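N-isopropylammelide isopropylaminohydrolase (Burkholderia multivorans ATCC 17616, PDB 6NBO) is a zinc-binding member of the amidohydrolase family, hydrolases with a TIM-barrel core and metal held at its mouth. Local coordinates at residues 70-73 against 77-80; 228-233 against 263-268; 336-341 against 373-378. One frame throughout, in Å; residues are numbered along the deposited sequence. Where two conformers were deposited one is given.

Contact 1. Residues 70-73 against 77-80; sequences KTHW and WYRN
His72 and Tyr78 meet in the long loop that follows strand 56-66, the barrel strand that carries the zinc ligand His65 at its end; His67, a second zinc ligand, comes just after it. The contact is small and involves side chains alone. Tyr78 presents its CB and the near part of its ring to one corner of the imidazole. His72 ND1 lies 3.6 Å from Tyr78 CB. Next to it, His72 CE1 lies 3.9 Å from Tyr78 CD1. The ring planes stand 71° apart and the centroids are 5.4 Å apart, so the rings meet obliquely and do not stack. Tyr78 CG stands opposite its own backbone N (chi1 175°), and this brings CD1 of the ring over to His72 CE1. The imidazole is also bordered from its own segment: Lys70 O lies in the ring plane, at the edge near CD2.

An ST turn shapes the backbone around His72. Trp73 N donates to Thr71 OG1 at 3.0 Å, with an N-H...O angle of 155°. This turn spans His72, and the backbone of His72 is also hydrogen-bonded to Arg307. The phenol end of Tyr78 is held too, since its OH is hydrogen-bonded to Asn92 ND2.

His72 also meets the rings of Tyr96 and His102, both at shallow plane angles, and it touches Thr309 in a loop. Asn92 and Tyr96 belong to helix 89-97. Thr71 and Trp73 pack on helix 104-117 through Leu111. The contact joins two parts of one loop, whose residues rest on helices 89-97 and 104-117 and on the loop after strand 299-301.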
loop_
_atom_site.group_PDB
_atom_site.type_symbol
_atom_site.label_atom_id
_atom_site.label_comp_id
_atom_site.label_asym_id
_atom_site.label_seq_id
_atom_site.Cartn_x
_atom_site.Cartn_y
_atom_site.Cartn_z
ATOM N N LYS A 70 -10.472 9.503 2.000
ATOM C CA LYS A 70 -11.893 9.173 1.894
ATOM C C LYS A 70 -12.474 8.570 3.166
ATOM O O LYS A 70 -13.705 8.518 3.301
ATOM C CB LYS A 70 -12.143 8.151 0.775
ATOM C CG LYS A 70 -11.827 8.543 -0.666
ATOM C CD LYS A 70 -12.084 7.306 -1.546
ATOM C CE LYS A 70 -11.577 7.452 -2.978
ATOM N NZ LYS A 70 -12.408 8.371 -3.807
ATOM N N THR A 71 -11.624 8.071 4.061
ATOM C CA THR A 71 -12.067 7.216 5.157
ATOM C C THR A 71 -12.931 7.980 6.145
ATOM O O THR A 71 -12.748 9.180 6.370
ATOM C CB THR A 71 -10.868 6.616 5.902
ATOM O OG1 THR A 71 -11.338 5.680 6.879
ATOM C CG2 THR A 71 -10.049 7.702 6.602
ATOM N N HIS A 72 -13.895 7.263 6.730
ATOM C CA HIS A 72 -14.663 7.758 7.867
ATOM C C HIS A 72 -14.167 7.173 9.184
ATOM O O HIS A 72 -14.903 7.177 10.181
ATOM C CB HIS A 72 -16.151 7.463 7.675
ATOM C CG HIS A 72 -16.772 8.233 6.550
ATOM N ND1 HIS A 72 -18.091 8.633 6.561
ATOM C CD2 HIS A 72 -16.252 8.682 5.381
ATOM C CE1 HIS A 72 -18.360 9.289 5.446
ATOM N NE2 HIS A 72 -17.262 9.331 4.711
ATOM N N TRP A 73 -12.944 6.653 9.199
ATOM C CA TRP A 73 -12.354 6.147 10.433
ATOM C C TRP A 73 -12.438 7.206 11.523
ATOM O O TRP A 73 -12.133 8.376 11.287
ATOM C CB TRP A 73 -10.899 5.746 10.196
ATOM C CG TRP A 73 -10.382 4.846 11.283
ATOM C CD1 TRP A 73 -9.690 5.213 12.407
ATOM C CD2 TRP A 73 -10.552 3.425 11.361
ATOM N NE1 TRP A 73 -9.412 4.099 13.174
ATOM C CE2 TRP A 73 -9.929 2.992 12.553
ATOM C CE3 TRP A 73 -11.168 2.476 10.535
ATOM C CZ2 TRP A 73 -9.908 1.651 12.940
ATOM C CZ3 TRP A 73 -11.146 1.142 10.923
ATOM C CH2 TRP A 73 -10.519 0.745 12.110
ATOM N N TRP A 77 -20.743 5.981 12.207
ATOM C CA TRP A 77 -20.932 5.020 11.128
ATOM C C TRP A 77 -21.571 5.693 9.918
ATOM O O TRP A 77 -22.543 6.432 10.053
ATOM C CB TRP A 77 -21.813 3.854 11.604
ATOM C CG TRP A 77 -22.012 2.840 10.523
ATOM C CD1 TRP A 77 -23.141 2.631 9.774
ATOM C CD2 TRP A 77 -21.026 1.935 10.025
ATOM N NE1 TRP A 77 -22.916 1.630 8.852
ATOM C CE2 TRP A 77 -21.626 1.188 8.987
ATOM C CE3 TRP A 77 -19.697 1.672 10.365
ATOM C CZ2 TRP A 77 -20.943 0.197 8.291
ATOM C CZ3 TRP A 77 -19.016 0.691 9.668
ATOM C CH2 TRP A 77 -19.640 -0.032 8.641
ATOM N N TYR A 78 -21.026 5.436 8.729
ATOM C CA TYR A 78 -21.662 5.912 7.502
ATOM C C TYR A 78 -22.752 4.929 7.076
ATOM O O TYR A 78 -22.460 3.779 6.733
ATOM C CB TYR A 78 -20.641 6.096 6.373
ATOM C CG TYR A 78 -21.317 6.481 5.065
ATOM C CD1 TYR A 78 -21.859 7.755 4.884
ATOM C CD2 TYR A 78 -21.447 5.564 4.030
ATOM C CE1 TYR A 78 -22.497 8.111 3.699
ATOM C CE2 TYR A 78 -22.084 5.905 2.840
ATOM C CZ TYR A 78 -22.602 7.179 2.680
ATOM O OH TYR A 78 -23.228 7.510 1.502
ATOM N N ARG A 79 -24.001 5.376 7.094
ATOM C CA ARG A 79 -25.117 4.530 6.692
ATOM C C ARG A 79 -25.150 4.453 5.172
ATOM O O ARG A 79 -25.482 5.433 4.500
ATOM C CB ARG A 79 -26.428 5.069 7.253
ATOM C CG ARG A 79 -26.326 5.424 8.725
ATOM C CD ARG A 79 -27.608 5.117 9.477
ATOM N NE ARG A 79 -27.430 5.303 10.913
ATOM C CZ ARG A 79 -27.950 4.503 11.839
ATOM N NH1 ARG A 79 -28.672 3.450 11.477
ATOM N NH2 ARG A 79 -27.737 4.749 13.125
ATOM N N ASN A 80 -24.793 3.292 4.630
ATOM C CA ASN A 80 -24.735 3.090 3.190
ATOM C C ASN A 80 -26.090 2.601 2.694
ATOM O O ASN A 80 -26.587 1.560 3.139
ATOM C CB ASN A 80 -23.627 2.096 2.832
ATOM C CG ASN A 80 -23.476 1.892 1.328
ATOM O OD1 ASN A 80 -24.453 1.655 0.616
ATOM N ND2 ASN A 80 -22.245 1.989 0.843
#

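Contact 2. Residues 228-233 against 263-268; sequences YSLDLI and DALLAR
Leu230 and Asp231 of helix 223-239 meet Leu265 and Arg268 of helix 259-272. These two helices follow barrel strands 215-219 and 246-250, so this is helix-to-helix packing on the outside of the TIM barrel. The CA atoms come nearest at Asp231 and Leu265, 7.5 Å apart.

The apolar part is one methyl contact. Leu230 CD2 and Leu265 CD1 are 4.0 Å apart, and the two side chains approach at a slant. Both leucines are buried. Leu230 also rests on Leu219 and Ile248, one from each of the strands beneath, while Leu265 also touches Leu257. Through Leu230 this part rests on the barrel wall.

The charged part is a salt bridge between Asp231 and Arg268, both partly exposed. The arginine chain bends at its third torsion, and its guanidinium reaches across to the neighbouring helix end-on. Both terminal nitrogens close on the same oxygen. Arg268 NH1 donates to Asp231 OD1 at 2.7 Å, and Arg268 NH2 donates to Asp231 OD1 at 2.8 Å. The N-H...O angles are bent, 144° and 136°, as expected when two nitrogens share one acceptor. OD1 lies almost in the guanidinium plane, but the carboxylate is turned 69° out of it, so the groups do not form a flat two-by-two pair.

The second carboxylate oxygen serves its own helix: Asp231 OD2 accepts from Gln235 NE2, one turn on, which should limit rotation of the carboxylate. OD1 receives Arg268 NH1 on its anti lone pair, while NH2 arrives on the anti side but clearly out of the carboxylate plane.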
loop_
_atom_site.group_PDB
_atom_site.type_symbol
_atom_site.label_atom_id
_atom_site.label_comp_id
_atom_site.label_asym_id
_atom_site.label_seq_id
_atom_site.Cartn_x
_atom_site.Cartn_y
_atom_site.Cartn_z
ATOM N N TYR A 228 -6.281 -4.429 -23.563
ATOM C CA TYR A 228 -5.879 -3.379 -24.488
ATOM C C TYR A 228 -5.266 -2.192 -23.749
ATOM O O TYR A 228 -4.209 -1.685 -24.140
ATOM C CB TYR A 228 -7.081 -2.932 -25.322
ATOM C CG TYR A 228 -6.840 -1.641 -26.075
ATOM C CD1 TYR A 228 -6.203 -1.634 -27.315
ATOM C CD2 TYR A 228 -7.223 -0.427 -25.526
ATOM C CE1 TYR A 228 -5.972 -0.439 -27.995
ATOM C CE2 TYR A 228 -6.990 0.752 -26.180
ATOM C CZ TYR A 228 -6.371 0.748 -27.409
ATOM O OH TYR A 228 -6.148 1.950 -28.033
ATOM N N SER A 229 -5.935 -1.708 -22.696
ATOM C CA SER A 229 -5.409 -0.558 -21.973
ATOM C C SER A 229 -4.067 -0.883 -21.336
ATOM O O SER A 229 -3.144 -0.061 -21.366
ATOM C CB SER A 229 -6.398 -0.098 -20.900
ATOM O OG SER A 229 -7.532 0.512 -21.476
ATOM N N LEU A 230 -3.953 -2.071 -20.741
ATOM C CA LEU A 230 -2.690 -2.495 -20.140
ATOM C C LEU A 230 -1.565 -2.514 -21.169
ATOM O O LEU A 230 -0.448 -2.054 -20.894
ATOM C CB LEU A 230 -2.860 -3.875 -19.500
ATOM C CG LEU A 230 -1.648 -4.423 -18.737
ATOM C CD1 LEU A 230 -1.080 -3.374 -17.766
ATOM C CD2 LEU A 230 -2.012 -5.703 -17.995
ATOM N N ASP A 231 -1.840 -3.034 -22.366
ATOM C CA ASP A 231 -0.824 -3.035 -23.415
ATOM C C ASP A 231 -0.368 -1.620 -23.739
ATOM O O ASP A 231 0.833 -1.370 -23.901
ATOM C CB ASP A 231 -1.359 -3.719 -24.671
ATOM C CG ASP A 231 -0.415 -3.566 -25.853
ATOM O OD1 ASP A 231 0.717 -4.064 -25.774
ATOM O OD2 ASP A 231 -0.796 -2.930 -26.852
ATOM N N LEU A 232 -1.322 -0.687 -23.854
ATOM C CA LEU A 232 -0.981 0.711 -24.103
ATOM C C LEU A 232 -0.076 1.256 -23.010
ATOM O O LEU A 232 0.930 1.918 -23.294
ATOM C CB LEU A 232 -2.249 1.566 -24.195
ATOM C CG LEU A 232 -3.081 1.551 -25.472
ATOM C CD1 LEU A 232 -4.212 2.557 -25.333
ATOM C CD2 LEU A 232 -2.212 1.889 -26.669
ATOM N N ILE A 233 -0.433 1.003 -21.751
ATOM C CA ILE A 233 0.346 1.493 -20.619
ATOM C C ILE A 233 1.765 0.928 -20.657
ATOM O O ILE A 233 2.750 1.654 -20.470
ATOM C CB ILE A 233 -0.376 1.138 -19.310
ATOM C CG1 ILE A 233 -1.652 1.979 -19.179
ATOM C CG2 ILE A 233 0.546 1.327 -18.111
ATOM C CD1 ILE A 233 -2.670 1.401 -18.213
ATOM N N ASP A 263 -0.124 -14.562 -19.346
ATOM C CA ASP A 263 1.292 -14.709 -19.028
ATOM C C ASP A 263 2.168 -13.856 -19.939
ATOM O O ASP A 263 3.263 -13.451 -19.534
ATOM C CB ASP A 263 1.704 -16.182 -19.108
ATOM C CG ASP A 263 1.073 -17.027 -18.010
ATOM O OD1 ASP A 263 0.583 -16.456 -17.010
ATOM O OD2 ASP A 263 1.065 -18.262 -18.147
ATOM N N ALA A 264 1.717 -13.580 -21.166
ATOM C CA ALA A 264 2.469 -12.674 -22.033
ATOM C C ALA A 264 2.466 -11.255 -21.475
ATOM O O ALA A 264 3.488 -10.555 -21.526
ATOM C CB ALA A 264 1.901 -12.703 -23.458
ATOM N N LEU A 265 1.331 -10.812 -20.930
ATOM C CA LEU A 265 1.303 -9.497 -20.306
ATOM C C LEU A 265 2.145 -9.486 -19.040
ATOM O O LEU A 265 2.901 -8.541 -18.795
ATOM C CB LEU A 265 -0.138 -9.086 -19.996
ATOM C CG LEU A 265 -1.008 -8.693 -21.186
ATOM C CD1 LEU A 265 -2.451 -8.643 -20.743
ATOM C CD2 LEU A 265 -0.572 -7.340 -21.719
ATOM N N LEU A 266 2.030 -10.532 -18.225
ATOM C CA LEU A 266 2.814 -10.589 -16.999
ATOM C C LEU A 266 4.304 -10.610 -17.305
ATOM O O LEU A 266 5.100 -10.011 -16.575
ATOM C CB LEU A 266 2.422 -11.819 -16.187
ATOM C CG LEU A 266 1.046 -11.818 -15.536
ATOM C CD1 LEU A 266 0.815 -13.200 -14.924
ATOM C CD2 LEU A 266 0.945 -10.715 -14.479
ATOM N N ALA A 267 4.702 -11.306 -18.376
ATOM C CA ALA A 267 6.112 -11.326 -18.755
ATOM C C ALA A 267 6.610 -9.919 -19.050
ATOM O O ALA A 267 7.701 -9.536 -18.617
ATOM C CB ALA A 267 6.331 -12.243 -19.962
ATOM N N ARG A 268 5.795 -9.119 -19.745
ATOM C CA ARG A 268 6.180 -7.746 -20.047
ATOM C C ARG A 268 6.265 -6.911 -18.784
ATOM O O ARG A 268 7.196 -6.110 -18.627
ATOM C CB ARG A 268 5.186 -7.127 -21.030
ATOM C CG ARG A 268 5.258 -7.767 -22.408
ATOM C CD ARG A 268 4.070 -7.366 -23.257
ATOM N NE ARG A 268 4.063 -5.935 -23.538
ATOM C CZ ARG A 268 3.050 -5.307 -24.114
ATOM N NH1 ARG A 268 1.972 -5.994 -24.454
ATOM N NH2 ARG A 268 3.113 -4.002 -24.337
#

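Contact 3. Residues 336-341 against 373-378; sequences ALEVAL and MTLAEA
Leu375 and Ala376, in the first turn of helix 375-381, meet Leu337, Glu338 and Leu341 of helix 334-342. The helix start is tied down before them. Met373 N donates to Glu377 OE1 at 2.7 Å, reaching it from above the carboxylate plane. Thr374 is the N-cap, its OG1 accepting from Glu377 N at 3.0 Å.

Leu375 follows and forks between two partners. With CG opposite the carbonyl carbon (chi1 -62°), its two methyls reach separate side chains. Leu375 CD1 lies 3.9 Å from Glu338 CD, and Leu375 CD2 lies 4.0 Å from Leu341 CD2. Leu375 crosses both side chains at about a right angle. It also packs on Ile56 and Leu58 of strand 56-66. Next, Ala376 CB meets Leu337 CD2 at 3.7 Å.

A water bridges the segments: it donates to Glu338 OE2 at 2.6 Å and accepts from Ala376 N at 3.0 Å. The water thus satisfies a backbone N-H of the first helical turn. The contact is mainly apolar, with one polar bridge at its edge. Glu338 faces the N-terminal turn of helix 375-381 across the water, which may favour its charged form.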
loop_
_atom_site.group_PDB
_atom_site.type_symbol
_atom_site.label_atom_id
_atom_site.label_comp_id
_atom_site.label_asym_id
_atom_site.label_seq_id
_atom_site.Cartn_x
_atom_site.Cartn_y
_atom_site.Cartn_z
ATOM N N ALA A 336 2.234 -20.957 1.252
ATOM C CA ALA A 336 1.369 -20.054 0.502
ATOM C C ALA A 336 0.910 -18.886 1.368
ATOM O O ALA A 336 0.843 -17.745 0.894
ATOM C CB ALA A 336 0.165 -20.813 -0.058
ATOM N N LEU A 337 0.576 -19.147 2.637
ATOM C CA LEU A 337 0.267 -18.049 3.552
ATOM C C LEU A 337 1.449 -17.092 3.679
ATOM O O LEU A 337 1.267 -15.880 3.816
ATOM C CB LEU A 337 -0.124 -18.598 4.923
ATOM C CG LEU A 337 -1.638 -18.790 5.127
ATOM C CD1 LEU A 337 -2.244 -19.598 3.989
ATOM C CD2 LEU A 337 -1.887 -19.501 6.441
ATOM N N GLU A 338 2.673 -17.618 3.639
ATOM C CA GLU A 338 3.831 -16.734 3.700
ATOM C C GLU A 338 3.973 -15.922 2.419
ATOM O O GLU A 338 4.475 -14.794 2.459
ATOM C CB GLU A 338 5.097 -17.553 3.988
ATOM C CG GLU A 338 5.060 -18.167 5.388
ATOM C CD GLU A 338 6.311 -18.967 5.714
ATOM O OE1 GLU A 338 7.370 -18.678 5.128
ATOM O OE2 GLU A 338 6.225 -19.879 6.561
ATOM N N VAL A 339 3.531 -16.472 1.282
ATOM C CA VAL A 339 3.482 -15.676 0.060
ATOM C C VAL A 339 2.501 -14.526 0.225
ATOM O O VAL A 339 2.764 -13.396 -0.201
ATOM C CB VAL A 339 3.116 -16.555 -1.150
ATOM C CG1 VAL A 339 2.805 -15.673 -2.358
ATOM C CG2 VAL A 339 4.241 -17.522 -1.460
ATOM N N ALA A 340 1.354 -14.791 0.854
ATOM C CA ALA A 340 0.405 -13.710 1.092
ATOM C C ALA A 340 0.991 -12.676 2.045
ATOM O O ALA A 340 0.837 -11.466 1.831
ATOM C CB ALA A 340 -0.916 -14.267 1.636
ATOM N N LEU A 341 1.699 -13.129 3.081
ATOM C CA LEU A 341 2.343 -12.185 3.999
ATOM C C LEU A 341 3.399 -11.344 3.283
ATOM O O LEU A 341 3.581 -10.159 3.597
ATOM C CB LEU A 341 2.962 -12.945 5.175
ATOM C CG LEU A 341 3.698 -12.120 6.242
ATOM C CD1 LEU A 341 2.724 -11.160 6.924
ATOM C CD2 LEU A 341 4.351 -13.043 7.270
ATOM N N MET A 373 3.194 -18.800 16.891
ATOM C CA MET A 373 4.197 -19.847 16.741
ATOM C C MET A 373 4.840 -19.800 15.361
ATOM O O MET A 373 6.037 -20.063 15.225
ATOM C CB MET A 373 3.575 -21.219 17.004
ATOM N N THR A 374 4.066 -19.473 14.324
ATOM C CA THR A 374 4.567 -19.472 12.954
ATOM C C THR A 374 4.077 -18.215 12.249
ATOM O O THR A 374 3.125 -17.569 12.692
ATOM C CB THR A 374 4.102 -20.708 12.164
ATOM O OG1 THR A 374 2.672 -20.698 12.055
ATOM C CG2 THR A 374 4.552 -22.013 12.843
ATOM N N LEU A 375 4.735 -17.879 11.131
ATOM C CA LEU A 375 4.238 -16.789 10.293
ATOM C C LEU A 375 2.837 -17.080 9.774
ATOM O O LEU A 375 2.008 -16.171 9.672
ATOM C CB LEU A 375 5.184 -16.532 9.114
ATOM C CG LEU A 375 6.627 -16.093 9.406
ATOM C CD1 LEU A 375 7.442 -16.056 8.123
ATOM C CD2 LEU A 375 6.645 -14.729 10.063
ATOM N N ALA A 376 2.566 -18.334 9.392
ATOM C CA ALA A 376 1.235 -18.679 8.902
ATOM C C ALA A 376 0.182 -18.443 9.980
ATOM O O ALA A 376 -0.894 -17.899 9.697
ATOM C CB ALA A 376 1.214 -20.135 8.427
ATOM N N GLU A 377 0.487 -18.814 11.232
ATOM C CA GLU A 377 -0.431 -18.517 12.330
ATOM C C GLU A 377 -0.668 -17.018 12.463
ATOM O O GLU A 377 -1.805 -16.579 12.666
ATOM C CB GLU A 377 0.097 -19.078 13.653
ATOM C CG GLU A 377 -0.855 -18.815 14.818
ATOM C CD GLU A 377 -0.243 -19.094 16.193
ATOM O OE1 GLU A 377 0.752 -19.846 16.290
ATOM O OE2 GLU A 377 -0.767 -18.553 17.188
ATOM N N ALA A 378 0.394 -16.215 12.367
ATOM C CA ALA A 378 0.229 -14.770 12.474
ATOM C C ALA A 378 -0.719 -14.238 11.410
ATOM O O ALA A 378 -1.497 -13.312 11.673
ATOM C CB ALA A 378 1.583 -14.068 12.364
HETATM O O HOH W 1 4.708 -20.289 8.666
#

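The three contacts lie well apart and follow one another along the chain. Centres are about 35 Å apart for contacts 1 and 2, 31 Å for contacts 1 and 3, and 30 Å for contacts 2 and 3. Contacts 2 and 3 come nearest, with about 13 Å between their closest atoms. The zinc ligands are interleaved with them in sequence. His65 and His67 precede contact 1, His218 precedes contact 2, His250 falls between its two helices, and Asp304 comes before contact 3. Strand 56-66 links contacts 1 and 3: it leads into the loop of 70-80, and Leu375 packs on its early residues.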